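Local coordinates for hypothetical protein TTHA0179 (Thermus thermophilus, PDB 2DPW) that is of uncharacterised function but probably acts as a MobA-like nucleotidyltransferase, at residues R30-V35 / L58-A63; E36-A41 / P95-E100. All blocks are in the same frame, centred on the assembly; numbering follows the deposited sequence.

Overall arrangement
Contact 1 (30-35 with 58-63) lies nearer the outside of the molecule, its centre about 18 Å from the centre of the chain; the centre of contact 2 (36-41 with 95-100) is about 13 Å from it. Both are partly buried, contact 2 holding more buried residues. Helix 35-44, which follows strand 32-33 in the chain, links them: it carries Glu-36 and Glu-40 on the flank near contact 1, with Trp-37, Val-38 and Ala-41 facing contact 2. Chemistry follows place. The outer contact is led by an arginine held by those glutamates and a loop carbonyl, with a small apolar patch beside it; the inner one is apolar packing without a hydrogen bond between its segments.

Contact 1 (R30-V35 / L58-A63); sequences RGRPMV and LVPAPA
NH1 of Arg-32 is held by two acceptors: a salt bridge to OE2 of Glu-40 on helix 35-44, its stronger partner, and a weak hydrogen bond to a carbonyl of the loop segment. NH1 of Arg-32 lies 2.5 Å from O of Val-59, but the N-H points poorly at the oxygen (122°), although the carbonyl sits at the edge of the guanidinium, near its plane. The side chain, CG anti to the carbonyl carbon, bends at chi3 (68°), which brings NE to Glu-36, in a second salt bridge, and NH1 to Glu-40. Arginine suits the place because its several N-H groups can serve two carboxylates and a carbonyl at once. The other carboxylate oxygen of Glu-36 accepts the backbone N-H of Val-59, so one acid fastens both segments. The loop also supplies carbon: CD of Pro-60, which follows a cis peptide bond, approaches NH1 of Arg-32 obliquely at 3.6 Å, and CG1 of Val-59 stands 3.7 Å from the same nitrogen. An alanine in place of Arg-32 would remove the carbonyl bond and the links to Glu-36 and Glu-40, and would probably loosen the loop from the strand. On the side of Val-35 and Pro-33 the contact turns apolar. Leu-58 brings CD2 to within 3.7 Å of CG1 of Val-35, the two side chains crossing at about a right angle; CD2 of Leu-58 also reaches CB of Pro-33, at 4.2 Å. Leucine's branched end thus lets one methyl meet both. Tyr-51 of strand 48-52 packs against Leu-58 and Val-35. The contact docks the hairpin of strands 28-29 and 32-33 onto the loop between parallel strands 48-52 and 64-66, at the margin of the GT-A-type alpha/beta domain.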
loop_
_atom_site.group_PDB
_atom_site.type_symbol
_atom_site.label_atom_id
_atom_site.label_comp_id
_atom_site.label_asym_id
_atom_site.label_seq_id
_atom_site.Cartn_x
_atom_site.Cartn_y
_atom_site.Cartn_z
ATOM N N ARG A 30 -5.906 8.181 18.029
ATOM C CA ARG A 30 -5.072 8.339 19.208
ATOM C C ARG A 30 -4.532 9.749 19.415
ATOM O O ARG A 30 -3.393 9.942 19.845
ATOM C CB ARG A 30 -3.930 7.320 19.204
ATOM C CG ARG A 30 -4.400 5.888 19.431
ATOM C CD ARG A 30 -3.229 4.980 19.764
ATOM N NE ARG A 30 -3.601 3.568 19.778
ATOM C CZ ARG A 30 -2.761 2.583 20.079
ATOM N NH1 ARG A 30 -1.509 2.864 20.393
ATOM N NH2 ARG A 30 -3.168 1.322 20.060
ATOM N N GLY A 31 -5.364 10.735 19.103
ATOM C CA GLY A 31 -4.982 12.115 19.319
ATOM C C GLY A 31 -4.678 12.986 18.130
ATOM O O GLY A 31 -4.797 14.200 18.223
ATOM N N ARG A 32 -4.267 12.384 17.022
ATOM C CA ARG A 32 -3.945 13.151 15.827
ATOM C C ARG A 32 -4.614 12.630 14.571
ATOM O O ARG A 32 -5.061 11.475 14.501
ATOM C CB ARG A 32 -2.441 13.147 15.567
ATOM C CG ARG A 32 -1.587 13.364 16.788
ATOM C CD ARG A 32 -0.152 12.937 16.528
ATOM N NE ARG A 32 0.523 13.806 15.571
ATOM C CZ ARG A 32 1.801 13.670 15.234
ATOM N NH1 ARG A 32 2.347 14.492 14.353
ATOM N NH2 ARG A 32 2.534 12.710 15.785
ATOM N N PRO A 33 -4.684 13.494 13.546
ATOM C CA PRO A 33 -5.299 13.053 12.298
ATOM C C PRO A 33 -4.473 11.839 11.901
ATOM O O PRO A 33 -3.268 11.932 11.653
ATOM C CB PRO A 33 -5.071 14.232 11.371
ATOM C CG PRO A 33 -5.162 15.402 12.309
ATOM C CD PRO A 33 -4.364 14.933 13.506
HETATM N N MSE A 34 -5.138 10.697 11.909
HETATM C CA MSE A 34 -4.585 9.396 11.559
HETATM C C MSE A 34 -3.313 9.316 10.693
HETATM O O MSE A 34 -2.356 8.617 11.038
HETATM C CB MSE A 34 -5.698 8.620 10.877
HETATM C CG MSE A 34 -5.344 7.228 10.498
HETATM SE SE MSE A 34 -6.853 6.491 9.617
HETATM C CE MSE A 34 -7.917 6.064 11.164
ATOM N N VAL A 35 -3.322 10.009 9.559
ATOM C CA VAL A 35 -2.206 9.979 8.628
ATOM C C VAL A 35 -0.874 10.508 9.158
ATOM O O VAL A 35 0.194 10.148 8.644
ATOM C CB VAL A 35 -2.567 10.745 7.343
ATOM C CG1 VAL A 35 -2.688 12.213 7.658
ATOM C CG2 VAL A 35 -1.520 10.486 6.244
ATOM N N LEU A 58 -1.403 19.406 8.495
ATOM C CA LEU A 58 -0.746 18.184 8.938
ATOM C C LEU A 58 0.616 18.394 9.558
ATOM O O LEU A 58 1.409 19.206 9.096
ATOM C CB LEU A 58 -0.629 17.234 7.767
ATOM C CG LEU A 58 -2.017 16.738 7.357
ATOM C CD1 LEU A 58 -1.964 16.051 5.994
ATOM C CD2 LEU A 58 -2.569 15.810 8.448
ATOM N N VAL A 59 0.865 17.655 10.625
ATOM C CA VAL A 59 2.113 17.706 11.364
ATOM C C VAL A 59 2.519 16.259 11.546
ATOM O O VAL A 59 1.751 15.492 12.096
ATOM C CB VAL A 59 1.911 18.316 12.773
ATOM C CG1 VAL A 59 3.116 17.998 13.644
ATOM C CG2 VAL A 59 1.671 19.829 12.673
ATOM N N PRO A 60 3.740 15.873 11.131
ATOM C CA PRO A 60 4.740 16.748 10.517
ATOM C C PRO A 60 4.393 17.142 9.099
ATOM O O PRO A 60 3.903 16.336 8.307
ATOM C CB PRO A 60 6.010 15.919 10.587
ATOM C CG PRO A 60 5.479 14.522 10.365
ATOM C CD PRO A 60 4.260 14.497 11.256
ATOM N N ALA A 61 4.645 18.405 8.789
ATOM C CA ALA A 61 4.374 18.923 7.462
ATOM C C ALA A 61 5.086 18.047 6.425
ATOM O O ALA A 61 6.274 17.734 6.551
ATOM C CB ALA A 61 4.850 20.374 7.365
ATOM N N PRO A 62 4.348 17.606 5.404
ATOM C CA PRO A 62 4.941 16.768 4.364
ATOM C C PRO A 62 5.813 17.607 3.446
ATOM O O PRO A 62 5.663 18.822 3.382
ATOM C CB PRO A 62 3.722 16.187 3.653
ATOM C CG PRO A 62 2.686 17.273 3.819
ATOM C CD PRO A 62 2.887 17.696 5.254
ATOM N N ALA A 63 6.719 16.950 2.736
ATOM C CA ALA A 63 7.632 17.633 1.824
ATOM C C ALA A 63 6.894 18.413 0.760
ATOM O O ALA A 63 7.288 19.518 0.396
ATOM C CB ALA A 63 8.533 16.639 1.170
#

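Contact 2 (E36-A41 / P95-E100); sequences EWVLEA and PHLTEE
Trp-37 sets out from helix 35-44 toward the loop at Pro-95, and its CB is met at once by a carbonyl: O of Pro-95 lies 3.2 Å from CB of Trp-37. Its CG, placed anti to the carbonyl carbon by chi1 of -63°, is still near that oxygen, at 3.8 Å. One atom further, CD1 of Trp-37 touches CB of Pro-95 at 3.8 Å, the two side chains crossing at about a right angle. At the polar end, NE1 gives its hydrogen to the backbone O of Tyr-29. The indole as a whole also makes a cation-pi interaction with Arg-32. A large aromatic with one N-H suits this place, because it lays CD1 against the proline while its N-H serves a carbonyl. Pro-95 ends an Asp-x-Pro sequence after strand 86-91, consistent with the Asp-x-Pro often found at this point in MobA-like enzymes. The helix packs here against the loop at the C-terminal end of a strand of the GT-A-type sheet. Deeper in, Leu-97 keeps CG anti to its backbone N (chi1 -174°) and places CD2 between two helix residues, 3.8 Å from CG1 of Val-38 and 3.9 Å from CB of Ala-41. Alanine, having no atom beyond CB, suits the close approach of the backbones: CB of Ala-41 is 3.4 Å from O of Leu-97. Beyond it Thr-98 turns its side chain away from helix 35-44 and N-caps helix 99-108, OG1 accepting the backbone N-H of Ala-101 while also bonding to Glu-219.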
loop_
_atom_site.group_PDB
_atom_site.type_symbol
_atom_site.label_atom_id
_atom_site.label_comp_id
_atom_site.label_asym_id
_atom_site.label_seq_id
_atom_site.Cartn_x
_atom_site.Cartn_y
_atom_site.Cartn_z
ATOM N N GLU A 36 -0.919 11.351 10.184
ATOM C CA GLU A 36 0.321 11.904 10.734
ATOM C C GLU A 36 1.195 10.833 11.371
ATOM O O GLU A 36 2.417 11.004 11.482
ATOM C CB GLU A 36 0.023 13.004 11.750
ATOM C CG GLU A 36 -0.702 14.179 11.129
ATOM C CD GLU A 36 -0.939 15.314 12.104
ATOM O OE1 GLU A 36 -0.831 15.077 13.335
ATOM O OE2 GLU A 36 -1.240 16.439 11.635
ATOM N N TRP A 37 0.566 9.735 11.792
ATOM C CA TRP A 37 1.295 8.623 12.388
ATOM C C TRP A 37 2.113 8.011 11.266
ATOM O O TRP A 37 3.245 7.570 11.460
ATOM C CB TRP A 37 0.320 7.593 12.972
ATOM C CG TRP A 37 -0.509 8.155 14.092
ATOM C CD1 TRP A 37 -1.860 8.345 14.104
ATOM C CD2 TRP A 37 -0.026 8.643 15.347
ATOM N NE1 TRP A 37 -2.253 8.919 15.289
ATOM C CE2 TRP A 37 -1.147 9.111 16.073
ATOM C CE3 TRP A 37 1.243 8.725 15.934
ATOM C CZ2 TRP A 37 -1.034 9.663 17.354
ATOM C CZ3 TRP A 37 1.355 9.270 17.201
ATOM C CH2 TRP A 37 0.222 9.730 17.900
ATOM N N VAL A 38 1.538 8.023 10.075
ATOM C CA VAL A 38 2.220 7.482 8.917
ATOM C C VAL A 38 3.375 8.402 8.534
ATOM O O VAL A 38 4.498 7.940 8.304
ATOM C CB VAL A 38 1.245 7.337 7.727
ATOM C CG1 VAL A 38 1.971 6.764 6.520
ATOM C CG2 VAL A 38 0.077 6.439 8.127
ATOM N N LEU A 39 3.092 9.702 8.463
ATOM C CA LEU A 39 4.111 10.692 8.118
ATOM C C LEU A 39 5.246 10.603 9.128
ATOM O O LEU A 39 6.414 10.567 8.752
ATOM C CB LEU A 39 3.525 12.103 8.142
ATOM C CG LEU A 39 2.451 12.431 7.107
ATOM C CD1 LEU A 39 1.894 13.816 7.395
ATOM C CD2 LEU A 39 3.029 12.358 5.694
ATOM N N GLU A 40 4.897 10.572 10.410
ATOM C CA GLU A 40 5.911 10.464 11.446
ATOM C C GLU A 40 6.808 9.255 11.161
ATOM O O GLU A 40 8.036 9.337 11.229
ATOM C CB GLU A 40 5.257 10.291 12.826
ATOM C CG GLU A 40 4.496 11.499 13.353
ATOM C CD GLU A 40 5.361 12.758 13.523
ATOM O OE1 GLU A 40 6.584 12.716 13.271
ATOM O OE2 GLU A 40 4.803 13.801 13.914
ATOM N N ALA A 41 6.181 8.131 10.839
ATOM C CA ALA A 41 6.902 6.897 10.562
ATOM C C ALA A 41 7.835 6.995 9.356
ATOM O O ALA A 41 8.944 6.469 9.377
ATOM C CB ALA A 41 5.908 5.762 10.357
ATOM N N PRO A 95 -2.256 3.879 10.668
ATOM C CA PRO A 95 -1.714 4.626 11.804
ATOM C C PRO A 95 -0.755 3.853 12.714
ATOM O O PRO A 95 -0.050 4.459 13.522
ATOM C CB PRO A 95 -2.973 5.073 12.538
ATOM C CG PRO A 95 -3.878 3.914 12.333
ATOM C CD PRO A 95 -3.700 3.646 10.859
ATOM N N HIS A 96 -0.734 2.528 12.591
ATOM C CA HIS A 96 0.153 1.712 13.406
ATOM C C HIS A 96 1.524 1.577 12.762
ATOM O O HIS A 96 2.429 0.978 13.345
ATOM C CB HIS A 96 -0.427 0.310 13.610
ATOM C CG HIS A 96 -1.737 0.296 14.327
ATOM N ND1 HIS A 96 -2.942 0.139 13.676
ATOM C CD2 HIS A 96 -2.036 0.435 15.641
ATOM C CE1 HIS A 96 -3.924 0.181 14.554
ATOM N NE2 HIS A 96 -3.401 0.361 15.756
ATOM N N LEU A 97 1.671 2.125 11.559
ATOM C CA LEU A 97 2.936 2.047 10.843
ATOM C C LEU A 97 4.099 2.573 11.687
ATOM O O LEU A 97 4.021 3.656 12.267
ATOM C CB LEU A 97 2.860 2.825 9.524
ATOM C CG LEU A 97 4.095 2.689 8.609
ATOM C CD1 LEU A 97 4.124 1.313 7.966
ATOM C CD2 LEU A 97 4.064 3.768 7.538
ATOM N N THR A 98 5.178 1.794 11.736
ATOM C CA THR A 98 6.372 2.138 12.503
ATOM C C THR A 98 7.605 2.258 11.620
ATOM O O THR A 98 7.654 1.703 10.525
ATOM C CB THR A 98 6.682 1.067 13.551
ATOM O OG1 THR A 98 7.010 -0.158 12.894
ATOM C CG2 THR A 98 5.502 0.833 14.422
ATOM N N GLU A 99 8.602 2.977 12.125
ATOM C CA GLU A 99 9.860 3.182 11.432
ATOM C C GLU A 99 10.538 1.837 11.193
ATOM O O GLU A 99 11.112 1.595 10.126
ATOM C CB GLU A 99 10.772 4.087 12.269
ATOM C CG GLU A 99 12.259 4.030 11.908
ATOM C CD GLU A 99 13.114 4.900 12.815
ATOM O OE1 GLU A 99 12.576 5.435 13.804
ATOM O OE2 GLU A 99 14.327 5.049 12.547
ATOM N N GLU A 100 10.467 0.959 12.187
ATOM C CA GLU A 100 11.088 -0.350 12.064
ATOM C C GLU A 100 10.498 -1.090 10.871
ATOM O O GLU A 100 11.224 -1.676 10.061
ATOM C CB GLU A 100 10.874 -1.153 13.342
ATOM C CG GLU A 100 11.838 -2.309 13.500
ATOM C CD GLU A 100 11.725 -2.966 14.860
ATOM O OE1 GLU A 100 11.375 -2.250 15.821
ATOM O OE2 GLU A 100 11.998 -4.183 14.974
#